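Local coordinates for protein AP endonuclease, family 2 (Brucella melitensis biovar Abortus, PDB 3NGF) that probably interconverts hydroxypyruvate and tartronate semialdehyde as a manganese-binding, TIM-barrel isomerase related to the family 2 AP endonucleases, at residues Ala76-Ile84 with Met113-Asp121; Glu126-Ala137 with Leu171-Val180. All coordinates share one frame; numbering follows the deposited sequence. Where two conformers were deposited one is given.

Contacts 1 and 2 sit side by side on one flank of the eight-stranded TIM barrel. Contact 1 joins the loops that follow strands 63-68 and 109-111, on the side of the barrel that carries the manganese site. It is buried and relies on backbone bonds, glycines and bound water. Contact 2 joins helices 122-140 and 165-175 of the outer layer. Its centre is apolar, and arginines and a salt bridge lie toward the surface. Helix 122-140 follows directly on Met113-Asp121, so both contacts involve the same crossover. They meet where Asn132 ND2 reaches Ala82 O, a probable hydrogen bond, and where Phe129 packs on Ser114.

Contact 1: Ala76-Ile84 with Met113-Asp121; sequences AGERGMAAI and MSGITEGLD
Ala82 and Ala83 hold the loop Met113-Asp121 through their backbone N-H groups. Ala82 N donates to Met113 O at 3.1 Å, and Ala83 N donates to Ser114 O at 2.9 Å. The CB of Ala83 also rests on Ser114 O and on Thr117 CG2, the latter at 3.9 Å. Gly80, with no side chain, brings its CA to 3.6 Å from Met113 CB. Gly115 also comes close, with its CA 3.1 Å from Gly80 O. Arg79 CG lies alongside Ile116, 4.2 Å from its CG1. Farther along, Ile84 has CG1 beside its backbone N (chi1 -62°), which leaves CG2 opposite that N, and this branch meets Leu120 CD1 at 4.3 Å.

Two waters fill in the polar seam. One accepts from Arg79 N and Ile116 N and donates to Gly80 O. The other accepts from Met81 N and also contacts Met113 O.

A second shell backs these residues. Tyr160 OH bonds to Ser114 N, and Phe161 packs on Ala83, Ser114 and Thr117. Asp121 caps helix 122-140 through Ala124 N. The Met113 side chain is about 9 Å from the manganese ion and closer to the side chain of its ligand Glu150. Loops that follow the strands and surround the active site are characteristic of TIM-barrel enzymes; this pair lies beside the metal site.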
ATOM      1  N   ALA A  76      -9.249 -16.673  -8.305  1.00 30.28           N
ATOM      2  CA  ALA A  76      -9.290 -16.852  -9.765  1.00 30.95           C
ATOM      3  C   ALA A  76      -8.257 -16.012 -10.531  1.00 30.31           C
ATOM      4  O   ALA A  76      -8.293 -15.971 -11.762  1.00 31.38           O
ATOM      5  CB  ALA A  76     -10.691 -16.569 -10.299  1.00 31.53           C
ATOM      6  N   GLY A  77      -7.344 -15.351  -9.817  1.00 28.90           N
ATOM      7  CA  GLY A  77      -6.291 -14.550 -10.455  1.00 27.31           C
ATOM      8  C   GLY A  77      -6.577 -13.056 -10.602  1.00 25.01           C
ATOM      9  O   GLY A  77      -5.760 -12.328 -11.172  1.00 24.92           O
ATOM     10  N   GLU A  78      -7.727 -12.584 -10.119  1.00 23.23           N
ATOM     11  CA  GLU A  78      -8.046 -11.143 -10.216  1.00 21.23           C
ATOM     12  C   GLU A  78      -7.194 -10.317  -9.240  1.00 19.64           C
ATOM     13  O   GLU A  78      -6.949 -10.727  -8.111  1.00 18.54           O
ATOM     14  CB  GLU A  78      -9.554 -10.875 -10.010  1.00 20.99           C
ATOM     15  CG  GLU A  78     -10.392 -11.676 -10.976  1.00 22.65           C
ATOM     16  CD  GLU A  78     -11.822 -11.187 -11.130  1.00 22.33           C
ATOM     17  OE1 GLU A  78     -12.398 -10.615 -10.179  1.00 21.95           O
ATOM     18  OE2 GLU A  78     -12.382 -11.424 -12.213  1.00 26.05           O
ATOM     19  N   ARG A  79      -6.728  -9.164  -9.717  1.00 17.43           N
ATOM     20  CA  ARG A  79      -5.847  -8.274  -8.958  1.00 17.13           C
ATOM     21  C   ARG A  79      -6.388  -6.847  -9.017  1.00 14.75           C
ATOM     22  O   ARG A  79      -5.666  -5.893  -9.309  1.00 15.35           O
ATOM     23  CB  ARG A  79      -4.427  -8.348  -9.524  1.00 17.53           C
ATOM     24  CG  ARG A  79      -3.863  -9.760  -9.526  1.00 21.33           C
ATOM     25  CD  ARG A  79      -3.556 -10.185  -8.097  1.00 22.00           C
ATOM     26  NE  ARG A  79      -2.929 -11.505  -8.004  1.00 25.01           N
ATOM     27  CZ  ARG A  79      -3.575 -12.660  -7.814  1.00 29.38           C
ATOM     28  NH1 ARG A  79      -4.909 -12.710  -7.710  1.00 29.75           N
ATOM     29  NH2 ARG A  79      -2.881 -13.796  -7.745  1.00 32.02           N
ATOM     30  N   GLY A  80      -7.676  -6.698  -8.719  1.00 13.86           N
ATOM     31  CA  GLY A  80      -8.330  -5.382  -8.760  1.00 11.89           C
ATOM     32  C   GLY A  80      -9.154  -5.204 -10.023  1.00 12.42           C
ATOM     33  O   GLY A  80      -9.046  -5.987 -10.950  1.00 13.22           O
ATOM     34  N   MET A  81      -9.984  -4.169 -10.053  0.50 12.09           N
ATOM     35  CA  MET A  81     -10.795  -3.898 -11.243  0.50 13.03           C
ATOM     36  C   MET A  81     -10.919  -2.420 -11.599  0.50 12.92           C
ATOM     37  O   MET A  81     -11.662  -2.074 -12.530  0.50 13.40           O
ATOM     38  CB  MET A  81     -12.185  -4.461 -11.032  0.50 13.57           C
ATOM     39  CG  MET A  81     -12.955  -3.694  -9.991  0.50 13.14           C
ATOM     40  SD  MET A  81     -14.214  -4.743  -9.286  0.50 13.68           S
ATOM     41  CE  MET A  81     -13.225  -5.907  -8.343  0.50 11.85           C
ATOM     42  N   ALA A  82     -10.190  -1.546 -10.902  1.00 12.28           N
ATOM     43  CA  ALA A  82     -10.323  -0.078 -11.132  1.00 12.66           C
ATOM     44  C   ALA A  82     -10.123   0.322 -12.595  1.00 13.04           C
ATOM     45  O   ALA A  82     -10.758   1.265 -13.057  1.00 13.21           O
ATOM     46  CB  ALA A  82      -9.390   0.741 -10.252  1.00 11.92           C
ATOM     47  N   ALA A  83      -9.292  -0.421 -13.333  1.00 13.94           N
ATOM     48  CA  ALA A  83      -9.006  -0.084 -14.740  1.00 14.96           C
ATOM     49  C   ALA A  83      -9.703  -0.991 -15.753  1.00 15.61           C
ATOM     50  O   ALA A  83      -9.301  -1.013 -16.907  1.00 16.76           O
ATOM     51  CB  ALA A  83      -7.468  -0.086 -15.005  1.00 15.15           C
ATOM     52  N   ILE A  84     -10.726  -1.737 -15.342  1.00 15.03           N
ATOM     53  CA  ILE A  84     -11.380  -2.696 -16.246  1.00 15.72           C
ATOM     54  C   ILE A  84     -12.778  -2.232 -16.625  1.00 16.46           C
ATOM     55  O   ILE A  84     -13.711  -2.286 -15.818  1.00 16.23           O
ATOM     56  CB  ILE A  84     -11.428  -4.109 -15.633  1.00 15.39           C
ATOM     57  CG1 ILE A  84      -9.996  -4.629 -15.401  1.00 15.98           C
ATOM     58  CG2 ILE A  84     -12.178  -5.071 -16.532  1.00 16.43           C
ATOM     59  CD1 ILE A  84      -9.916  -6.049 -14.801  1.00 17.30           C
ATOM     60  N   MET A 113      -6.820  -1.239  -6.147  1.00 10.23           N
ATOM     61  CA  MET A 113      -6.109  -2.028  -7.152  1.00 10.89           C
ATOM     62  C   MET A 113      -6.761  -1.889  -8.538  1.00 10.93           C
ATOM     63  O   MET A 113      -7.983  -1.713  -8.662  1.00 10.68           O
ATOM     64  CB  MET A 113      -6.051  -3.498  -6.724  1.00 11.09           C
ATOM     65  CG  MET A 113      -5.300  -3.725  -5.385  1.00 12.85           C
ATOM     66  SD  MET A 113      -4.946  -5.473  -5.168  1.00 17.86           S
ATOM     67  CE  MET A 113      -3.622  -5.735  -6.323  1.00 18.16           C
ATOM     68  N   SER A 114      -5.939  -1.973  -9.575  1.00 11.32           N
ATOM     69  CA  SER A 114      -6.373  -1.652 -10.937  1.00 11.87           C
ATOM     70  C   SER A 114      -6.739  -2.849 -11.816  1.00 12.69           C
ATOM     71  O   SER A 114      -7.562  -2.718 -12.727  1.00 12.93           O
ATOM     72  CB  SER A 114      -5.324  -0.784 -11.659  1.00 12.65           C
ATOM     73  OG  SER A 114      -5.378   0.568 -11.221  1.00 12.38           O
ATOM     74  N   GLY A 115      -6.095  -3.992 -11.587  1.00 13.09           N
ATOM     75  CA  GLY A 115      -6.387  -5.205 -12.345  1.00 13.92           C
ATOM     76  C   GLY A 115      -5.285  -5.531 -13.333  1.00 15.04           C
ATOM     77  O   GLY A 115      -4.434  -4.686 -13.645  1.00 14.38           O
ATOM     78  N   ILE A 116      -5.324  -6.769 -13.817  1.00 16.53           N
ATOM     79  CA  ILE A 116      -4.539  -7.218 -14.960  1.00 17.37           C
ATOM     80  C   ILE A 116      -5.277  -6.758 -16.228  1.00 18.69           C
ATOM     81  O   ILE A 116      -6.396  -7.244 -16.507  1.00 19.73           O
ATOM     82  CB  ILE A 116      -4.408  -8.768 -14.981  1.00 19.00           C
ATOM     83  CG1 ILE A 116      -3.803  -9.304 -13.680  1.00 18.70           C
ATOM     84  CG2 ILE A 116      -3.611  -9.252 -16.202  1.00 19.38           C
ATOM     85  CD1 ILE A 116      -2.467  -8.728 -13.344  1.00 19.30           C
ATOM     86  N   THR A 117      -4.650  -5.855 -16.984  1.00 17.85           N
ATOM     87  CA  THR A 117      -5.254  -5.225 -18.167  1.00 19.28           C
ATOM     88  C   THR A 117      -4.574  -5.583 -19.500  1.00 20.52           C
ATOM     89  O   THR A 117      -4.938  -5.039 -20.553  1.00 21.76           O
ATOM     90  CB  THR A 117      -5.252  -3.707 -18.007  1.00 18.11           C
ATOM     91  OG1 THR A 117      -3.910  -3.249 -17.772  1.00 17.58           O
ATOM     92  CG2 THR A 117      -6.164  -3.313 -16.841  1.00 17.46           C
ATOM     93  N   GLU A 118      -3.596  -6.487 -19.457  0.50 24.60           N
ATOM     94  CA  GLU A 118      -2.943  -6.982 -20.666  0.50 26.99           C
ATOM     95  C   GLU A 118      -4.001  -7.546 -21.611  0.50 27.79           C
ATOM     96  O   GLU A 118      -4.878  -8.291 -21.184  0.50 27.65           O
ATOM     97  CB  GLU A 118      -1.931  -8.076 -20.313  0.50 28.70           C
ATOM     98  CG  GLU A 118      -1.288  -8.751 -21.528  0.50 32.49           C
ATOM     99  CD  GLU A 118      -0.423  -7.796 -22.336  0.50 34.75           C
ATOM    100  OE1 GLU A 118      -0.363  -6.597 -21.983  0.50 35.32           O
ATOM    101  OE2 GLU A 118       0.200  -8.242 -23.324  0.50 38.71           O
ATOM    102  N   GLY A 119      -3.935  -7.167 -22.883  1.00 29.13           N
ATOM    103  CA  GLY A 119      -4.918  -7.628 -23.876  1.00 30.38           C
ATOM    104  C   GLY A 119      -6.194  -6.793 -23.931  1.00 29.63           C
ATOM    105  O   GLY A 119      -7.068  -7.036 -24.778  1.00 31.26           O
ATOM    106  N   LEU A 120      -6.320  -5.810 -23.046  1.00 26.63           N
ATOM    107  CA  LEU A 120      -7.415  -4.850 -23.136  1.00 25.75           C
ATOM    108  C   LEU A 120      -6.926  -3.580 -23.827  1.00 25.74           C
ATOM    109  O   LEU A 120      -5.718  -3.329 -23.911  1.00 25.04           O
ATOM    110  CB  LEU A 120      -7.980  -4.526 -21.750  1.00 23.42           C
ATOM    111  CG  LEU A 120      -8.576  -5.677 -20.936  1.00 23.64           C
ATOM    112  CD1 LEU A 120      -9.183  -5.120 -19.622  1.00 20.14           C
ATOM    113  CD2 LEU A 120      -9.627  -6.465 -21.726  1.00 25.40           C
ATOM    114  N   ASP A 121      -7.871  -2.797 -24.348  1.00 25.86           N
ATOM    115  CA  ASP A 121      -7.548  -1.514 -24.975  1.00 26.22           C
ATOM    116  C   ASP A 121      -7.051  -0.506 -23.915  1.00 24.48           C
ATOM    117  O   ASP A 121      -7.749  -0.219 -22.937  1.00 22.75           O
ATOM    118  CB  ASP A 121      -8.766  -0.970 -25.732  1.00 27.94           C
ATOM    119  CG  ASP A 121      -8.491   0.372 -26.381  1.00 29.52           C
ATOM    120  OD1 ASP A 121      -7.834   0.415 -27.444  1.00 33.88           O
ATOM    121  OD2 ASP A 121      -8.924   1.391 -25.815  1.00 28.78           O
TER
HETATM  122  O   HOH W   1      -7.517  -8.326 -12.470  1.00 19.06           O
HETATM  123  O   HOH W   2     -10.146  -2.982  -7.270  1.00 11.65           O

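Contact 2: Glu126-Ala137 with Leu171-Val180; sequences EETFIENFRYAA and LVKRVNRPNV
Helix 126-137 and the helical turn 171-175 approach to 9.5 Å between axes and cross at -58°. Their backbones come nearest at Ile130 and Val175. Beyond Val175 the chain leaves the helix at Asn176, which has positive phi, and turns back past Ala137 into strand 180-185.

Val175 is a knob in a hole formed by Phe129, Ile130, Phe133 and Arg134. Its CG2 touches Phe133 CB and Phe129 CE2, each at 3.9 Å. Leu171 CD1 covers one face of the Phe129 ring, while Val180 CG1 meets the Phe133 ring at its edge. The two rings also pack on each other within helix 126-137.

Arg134, extended from CG to NE (chi2 176°, chi3 -180°), reaches the end of helix 165-175. Its NE donates to Val175 O at 3.0 Å and its NH2 to Arg174 O at 2.9 Å. Arg177 lays its guanidinium over Arg134 CG, nearly parallel to the Arg134 guanidinium; its NE pairs with Asp138. Arg174 NH1 forms a straight salt bridge with Glu126 OE1 at 2.9 Å, from above the carboxylate plane. Ile130 CD1 lies over one face of the Arg174 guanidinium, and a water links the two charged groups. Asn179 ND2 donates to Ala137 O at 3.0 Å and also to Ile145 O.

The apolar core is flanked by the Arg174-Glu126 pair, the Arg134 bonds and the Asn179 bond. Arg134 takes up two carbonyls at the helix C-terminus, where its positive charge would be favoured by the helix dipole. Asp138 probably offsets the charge of the neighbouring Arg177.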
ATOM      1  N   GLU A 126      -7.488   3.297 -19.134  1.00 16.64           N
ATOM      2  CA  GLU A 126      -7.122   4.557 -18.498  1.00 16.60           C
ATOM      3  C   GLU A 126      -8.351   5.413 -18.230  1.00 16.55           C
ATOM      4  O   GLU A 126      -8.435   6.034 -17.190  1.00 14.46           O
ATOM      5  CB  GLU A 126      -6.113   5.326 -19.335  1.00 18.54           C
ATOM      6  CG  GLU A 126      -4.767   4.629 -19.436  1.00 18.30           C
ATOM      7  CD  GLU A 126      -3.738   5.390 -20.246  1.00 22.31           C
ATOM      8  OE1 GLU A 126      -4.053   6.513 -20.738  1.00 23.43           O
ATOM      9  OE2 GLU A 126      -2.602   4.860 -20.417  1.00 23.35           O
ATOM     10  N   GLU A 127      -9.290   5.431 -19.173  1.00 17.85           N
ATOM     11  CA  GLU A 127     -10.549   6.147 -18.994  1.00 18.89           C
ATOM     12  C   GLU A 127     -11.352   5.600 -17.818  1.00 16.98           C
ATOM     13  O   GLU A 127     -11.903   6.369 -17.028  1.00 16.87           O
ATOM     14  CB  GLU A 127     -11.387   6.124 -20.284  1.00 21.04           C
ATOM     15  CG  GLU A 127     -10.923   7.182 -21.256  1.00 26.69           C
ATOM     16  CD  GLU A 127     -11.624   7.157 -22.587  1.00 32.39           C
ATOM     17  OE1 GLU A 127     -12.478   6.266 -22.832  1.00 35.05           O
ATOM     18  OE2 GLU A 127     -11.296   8.047 -23.402  1.00 36.99           O
ATOM     19  N   THR A 128     -11.387   4.278 -17.696  1.00 16.15           N
ATOM     20  CA  THR A 128     -12.148   3.619 -16.626  1.00 15.09           C
ATOM     21  C   THR A 128     -11.472   3.855 -15.277  1.00 13.78           C
ATOM     22  O   THR A 128     -12.147   4.120 -14.272  1.00 12.11           O
ATOM     23  CB  THR A 128     -12.333   2.123 -16.941  1.00 15.81           C
ATOM     24  OG1 THR A 128     -13.194   1.981 -18.093  1.00 17.99           O
ATOM     25  CG2 THR A 128     -12.904   1.388 -15.729  1.00 13.27           C
ATOM     26  N   PHE A 129     -10.141   3.791 -15.270  1.00 13.01           N
ATOM     27  CA  PHE A 129      -9.342   4.151 -14.085  1.00 12.65           C
ATOM     28  C   PHE A 129      -9.716   5.536 -13.563  1.00 12.51           C
ATOM     29  O   PHE A 129      -9.984   5.701 -12.372  1.00 11.51           O
ATOM     30  CB  PHE A 129      -7.841   4.090 -14.421  1.00 13.08           C
ATOM     31  CG  PHE A 129      -6.930   4.550 -13.295  1.00 13.02           C
ATOM     32  CD1 PHE A 129      -6.352   3.631 -12.438  1.00 10.48           C
ATOM     33  CD2 PHE A 129      -6.612   5.882 -13.124  1.00 12.28           C
ATOM     34  CE1 PHE A 129      -5.496   4.031 -11.426  1.00  9.16           C
ATOM     35  CE2 PHE A 129      -5.740   6.275 -12.082  1.00 13.41           C
ATOM     36  CZ  PHE A 129      -5.205   5.338 -11.246  1.00 11.98           C
ATOM     37  N   ILE A 130      -9.756   6.523 -14.461  1.00 13.09           N
ATOM     38  CA  ILE A 130     -10.066   7.913 -14.090  1.00 13.05           C
ATOM     39  C   ILE A 130     -11.471   8.010 -13.491  1.00 12.38           C
ATOM     40  O   ILE A 130     -11.680   8.611 -12.427  1.00 11.05           O
ATOM     41  CB  ILE A 130      -9.871   8.873 -15.314  1.00 13.74           C
ATOM     42  CG1 ILE A 130      -8.379   8.983 -15.641  1.00 14.31           C
ATOM     43  CG2 ILE A 130     -10.457  10.254 -15.039  1.00 14.08           C
ATOM     44  CD1 ILE A 130      -8.051   9.562 -16.972  1.00 15.38           C
ATOM     45  N   GLU A 131     -12.449   7.382 -14.143  1.00 12.95           N
ATOM     46  CA  GLU A 131     -13.800   7.442 -13.636  1.00 13.16           C
ATOM     47  C   GLU A 131     -13.897   6.815 -12.265  1.00 12.07           C
ATOM     48  O   GLU A 131     -14.578   7.366 -11.384  1.00 12.76           O
ATOM     49  CB  GLU A 131     -14.793   6.735 -14.552  1.00 14.51           C
ATOM     50  CG  GLU A 131     -14.976   7.427 -15.902  1.00 16.36           C
ATOM     51  CD  GLU A 131     -15.277   8.928 -15.847  1.00 22.13           C
ATOM     52  OE1 GLU A 131     -15.897   9.445 -14.888  1.00 22.60           O
ATOM     53  OE2 GLU A 131     -14.904   9.614 -16.834  1.00 28.53           O
ATOM     54  N   ASN A 132     -13.259   5.656 -12.097  1.00 11.37           N
ATOM     55  CA  ASN A 132     -13.354   4.919 -10.831  1.00 11.45           C
ATOM     56  C   ASN A 132     -12.651   5.626  -9.665  1.00 10.24           C
ATOM     57  O   ASN A 132     -13.169   5.708  -8.526  1.00 10.29           O
ATOM     58  CB  ASN A 132     -12.856   3.467 -10.993  1.00 11.74           C
ATOM     59  CG  ASN A 132     -13.916   2.546 -11.625  1.00 11.70           C
ATOM     60  OD1 ASN A 132     -15.138   2.740 -11.440  1.00 13.01           O
ATOM     61  ND2 ASN A 132     -13.454   1.532 -12.364  1.00 12.29           N
ATOM     62  N   PHE A 133     -11.468   6.149  -9.956  1.00 11.22           N
ATOM     63  CA  PHE A 133     -10.694   6.923  -8.975  1.00 10.41           C
ATOM     64  C   PHE A 133     -11.405   8.217  -8.625  1.00 10.93           C
ATOM     65  O   PHE A 133     -11.409   8.619  -7.479  1.00 10.46           O
ATOM     66  CB  PHE A 133      -9.244   7.142  -9.458  1.00 10.54           C
ATOM     67  CG  PHE A 133      -8.288   6.093  -8.921  1.00 11.34           C
ATOM     68  CD1 PHE A 133      -8.356   4.763  -9.335  1.00 10.41           C
ATOM     69  CD2 PHE A 133      -7.381   6.424  -7.944  1.00 11.32           C
ATOM     70  CE1 PHE A 133      -7.517   3.793  -8.794  1.00 10.79           C
ATOM     71  CE2 PHE A 133      -6.533   5.482  -7.416  1.00 11.42           C
ATOM     72  CZ  PHE A 133      -6.602   4.160  -7.824  1.00  9.52           C
ATOM     73  N   ARG A 134     -12.028   8.880  -9.594  1.00 10.82           N
ATOM     74  CA  ARG A 134     -12.824  10.067  -9.252  1.00 12.10           C
ATOM     75  C   ARG A 134     -13.997   9.739  -8.329  1.00 11.42           C
ATOM     76  O   ARG A 134     -14.261  10.497  -7.365  1.00 12.52           O
ATOM     77  CB  ARG A 134     -13.344  10.764 -10.504  1.00 12.89           C
ATOM     78  CG  ARG A 134     -12.299  11.549 -11.228  1.00 13.96           C
ATOM     79  CD  ARG A 134     -12.829  12.158 -12.526  1.00 16.12           C
ATOM     80  NE  ARG A 134     -11.772  12.908 -13.204  1.00 16.43           N
ATOM     81  CZ  ARG A 134     -11.847  13.386 -14.443  1.00 19.57           C
ATOM     82  NH1 ARG A 134     -12.936  13.184 -15.202  1.00 20.00           N
ATOM     83  NH2 ARG A 134     -10.823  14.052 -14.944  1.00 19.38           N
ATOM     84  N   TYR A 135     -14.702   8.638  -8.617  1.00 11.18           N
ATOM     85  CA  TYR A 135     -15.826   8.200  -7.775  1.00 12.15           C
ATOM     86  C   TYR A 135     -15.309   7.916  -6.364  1.00 11.62           C
ATOM     87  O   TYR A 135     -15.863   8.390  -5.380  1.00 11.66           O
ATOM     88  CB  TYR A 135     -16.514   6.952  -8.321  1.00 12.81           C
ATOM     89  CG  TYR A 135     -17.615   6.447  -7.410  1.00 14.18           C
ATOM     90  CD1 TYR A 135     -18.923   6.955  -7.508  1.00 18.15           C
ATOM     91  CD2 TYR A 135     -17.354   5.492  -6.436  1.00 13.93           C
ATOM     92  CE1 TYR A 135     -19.920   6.508  -6.667  1.00 21.27           C
ATOM     93  CE2 TYR A 135     -18.335   5.050  -5.598  1.00 17.53           C
ATOM     94  CZ  TYR A 135     -19.622   5.562  -5.702  1.00 21.50           C
ATOM     95  OH  TYR A 135     -20.588   5.101  -4.841  1.00 21.66           O
ATOM     96  N   ALA A 136     -14.217   7.166  -6.263  1.00 10.31           N
ATOM     97  CA  ALA A 136     -13.687   6.817  -4.951  1.00  9.52           C
ATOM     98  C   ALA A 136     -13.274   8.079  -4.179  1.00 10.49           C
ATOM     99  O   ALA A 136     -13.526   8.196  -2.987  1.00 11.98           O
ATOM    100  CB  ALA A 136     -12.479   5.858  -5.109  1.00  9.59           C
ATOM    101  N   ALA A 137     -12.609   9.001  -4.876  1.00 10.22           N
ATOM    102  CA  ALA A 137     -12.145  10.248  -4.278  1.00 10.14           C
ATOM    103  C   ALA A 137     -13.333  10.989  -3.729  1.00 11.14           C
ATOM    104  O   ALA A 137     -13.290  11.486  -2.623  1.00 11.02           O
ATOM    105  CB  ALA A 137     -11.389  11.113  -5.316  1.00 10.73           C
ATOM    106  N   LEU A 171      -1.192   9.833 -14.308  1.00 13.33           N
ATOM    107  CA  LEU A 171      -2.583   9.373 -14.263  1.00 13.69           C
ATOM    108  C   LEU A 171      -3.344  10.073 -13.142  1.00 12.42           C
ATOM    109  O   LEU A 171      -4.495  10.461 -13.312  1.00 12.59           O
ATOM    110  CB  LEU A 171      -2.662   7.862 -14.084  1.00 13.50           C
ATOM    111  CG  LEU A 171      -2.361   7.006 -15.312  1.00 16.54           C
ATOM    112  CD1 LEU A 171      -2.294   5.538 -14.866  1.00 18.65           C
ATOM    113  CD2 LEU A 171      -3.462   7.229 -16.345  1.00 17.04           C
ATOM    114  N   VAL A 172      -2.694  10.247 -12.005  1.00 11.26           N
ATOM    115  CA  VAL A 172      -3.297  10.979 -10.892  1.00 11.43           C
ATOM    116  C   VAL A 172      -3.616  12.452 -11.223  1.00 11.70           C
ATOM    117  O   VAL A 172      -4.638  12.976 -10.788  1.00 12.06           O
ATOM    118  CB  VAL A 172      -2.446  10.901  -9.627  1.00 11.36           C
ATOM    119  CG1 VAL A 172      -3.011  11.898  -8.573  1.00 12.41           C
ATOM    120  CG2 VAL A 172      -2.417   9.464  -9.106  1.00 12.26           C
ATOM    121  N   LYS A 173      -2.757  13.112 -11.995  0.50 12.20           N
ATOM    122  CA  LYS A 173      -3.038  14.480 -12.437  0.50 13.06           C
ATOM    123  C   LYS A 173      -4.301  14.526 -13.304  0.50 13.47           C
ATOM    124  O   LYS A 173      -5.105  15.454 -13.197  0.50 13.10           O
ATOM    125  CB  LYS A 173      -1.837  15.075 -13.191  0.50 14.22           C
ATOM    126  CG  LYS A 173      -0.756  15.628 -12.274  0.50 15.33           C
ATOM    127  CD  LYS A 173       0.439  16.163 -13.035  0.50 17.26           C
ATOM    128  CE  LYS A 173       1.670  16.292 -12.130  0.50 18.78           C
ATOM    129  NZ  LYS A 173       2.901  16.482 -12.973  0.50 19.44           N
ATOM    130  N   ARG A 174      -4.488  13.510 -14.143  1.00 13.47           N
ATOM    131  CA  ARG A 174      -5.696  13.432 -14.963  1.00 13.73           C
ATOM    132  C   ARG A 174      -6.950  13.211 -14.126  1.00 12.99           C
ATOM    133  O   ARG A 174      -8.005  13.760 -14.462  1.00 12.90           O
ATOM    134  CB  ARG A 174      -5.564  12.371 -16.030  1.00 15.17           C
ATOM    135  CG  ARG A 174      -4.438  12.690 -17.019  1.00 16.57           C
ATOM    136  CD  ARG A 174      -4.123  11.521 -17.915  1.00 20.43           C
ATOM    137  NE  ARG A 174      -5.246  11.089 -18.744  1.00 21.34           N
ATOM    138  CZ  ARG A 174      -5.252   9.949 -19.445  1.00 24.39           C
ATOM    139  NH1 ARG A 174      -4.200   9.115 -19.419  1.00 24.86           N
ATOM    140  NH2 ARG A 174      -6.312   9.630 -20.170  1.00 25.05           N
ATOM    141  N   VAL A 175      -6.814  12.463 -13.028  1.00 11.65           N
ATOM    142  CA  VAL A 175      -7.937  12.210 -12.084  1.00 11.82           C
ATOM    143  C   VAL A 175      -8.418  13.536 -11.477  1.00 12.14           C
ATOM    144  O   VAL A 175      -9.639  13.774 -11.335  1.00 11.91           O
ATOM    145  CB  VAL A 175      -7.538  11.208 -10.977  1.00 10.44           C
ATOM    146  CG1 VAL A 175      -8.555  11.183  -9.810  1.00 10.72           C
ATOM    147  CG2 VAL A 175      -7.332   9.807 -11.580  1.00 11.27           C
ATOM    148  N   ASN A 176      -7.459  14.393 -11.114  1.00 12.42           N
ATOM    149  CA  ASN A 176      -7.735  15.768 -10.693  1.00 12.64           C
ATOM    150  C   ASN A 176      -8.598  15.803  -9.429  1.00 12.52           C
ATOM    151  O   ASN A 176      -9.658  16.445  -9.396  1.00 11.09           O
ATOM    152  CB  ASN A 176      -8.378  16.565 -11.835  1.00 14.93           C
ATOM    153  CG  ASN A 176      -8.287  18.072 -11.631  1.00 15.38           C
ATOM    154  OD1 ASN A 176      -7.247  18.585 -11.242  1.00 16.36           O
ATOM    155  ND2 ASN A 176      -9.385  18.786 -11.917  1.00 16.29           N
ATOM    156  N   ARG A 177      -8.121  15.102  -8.386  1.00 12.20           N
ATOM    157  CA  ARG A 177      -8.771  15.106  -7.077  1.00 12.08           C
ATOM    158  C   ARG A 177      -7.682  15.178  -6.009  1.00 11.39           C
ATOM    159  O   ARG A 177      -6.734  14.379  -6.041  1.00 11.20           O
ATOM    160  CB  ARG A 177      -9.608  13.843  -6.868  1.00 11.67           C
ATOM    161  CG  ARG A 177     -10.804  13.720  -7.832  1.00 11.51           C
ATOM    162  CD  ARG A 177     -11.906  14.701  -7.473  1.00 15.11           C
ATOM    163  NE  ARG A 177     -13.135  14.456  -8.225  1.00 18.53           N
ATOM    164  CZ  ARG A 177     -13.335  14.814  -9.484  1.00 19.08           C
ATOM    165  NH1 ARG A 177     -12.409  15.474 -10.158  1.00 20.05           N
ATOM    166  NH2 ARG A 177     -14.493  14.534 -10.075  1.00 22.38           N
ATOM    167  N   PRO A 178      -7.827  16.110  -5.045  1.00 10.75           N
ATOM    168  CA  PRO A 178      -6.731  16.287  -4.068  1.00  9.84           C
ATOM    169  C   PRO A 178      -6.484  15.086  -3.153  1.00  9.71           C
ATOM    170  O   PRO A 178      -5.333  14.866  -2.721  1.00 10.21           O
ATOM    171  CB  PRO A 178      -7.174  17.505  -3.268  1.00 10.75           C
ATOM    172  CG  PRO A 178      -7.972  18.312  -4.268  1.00 11.37           C
ATOM    173  CD  PRO A 178      -8.763  17.261  -5.028  1.00 10.76           C
ATOM    174  N   ASN A 179      -7.528  14.299  -2.877  1.00  9.19           N
ATOM    175  CA  ASN A 179      -7.375  13.104  -2.022  1.00  8.49           C
ATOM    176  C   ASN A 179      -7.068  11.813  -2.832  1.00  8.55           C
ATOM    177  O   ASN A 179      -7.541  10.712  -2.508  1.00  8.06           O
ATOM    178  CB  ASN A 179      -8.575  12.929  -1.084  1.00  8.50           C
ATOM    179  CG  ASN A 179      -9.849  12.620  -1.810  1.00  9.07           C
ATOM    180  OD1 ASN A 179     -10.128  13.182  -2.891  1.00  9.52           O
ATOM    181  ND2 ASN A 179     -10.660  11.735  -1.219  1.00  8.43           N
ATOM    182  N   VAL A 180      -6.239  11.966  -3.861  1.00  8.79           N
ATOM    183  CA  VAL A 180      -5.731  10.837  -4.632  1.00  8.59           C
ATOM    184  C   VAL A 180      -4.222  11.034  -4.725  1.00  8.54           C
ATOM    185  O   VAL A 180      -3.760  12.180  -4.930  1.00 10.59           O
ATOM    186  CB  VAL A 180      -6.347  10.788  -6.041  1.00  8.07           C
ATOM    187  CG1 VAL A 180      -5.726   9.708  -6.885  1.00  8.50           C
ATOM    188  CG2 VAL A 180      -7.858  10.592  -5.976  1.00 10.87           C
TER
HETATM  189  O   HOH W   3      -6.251   7.446 -22.151  1.00 36.69           O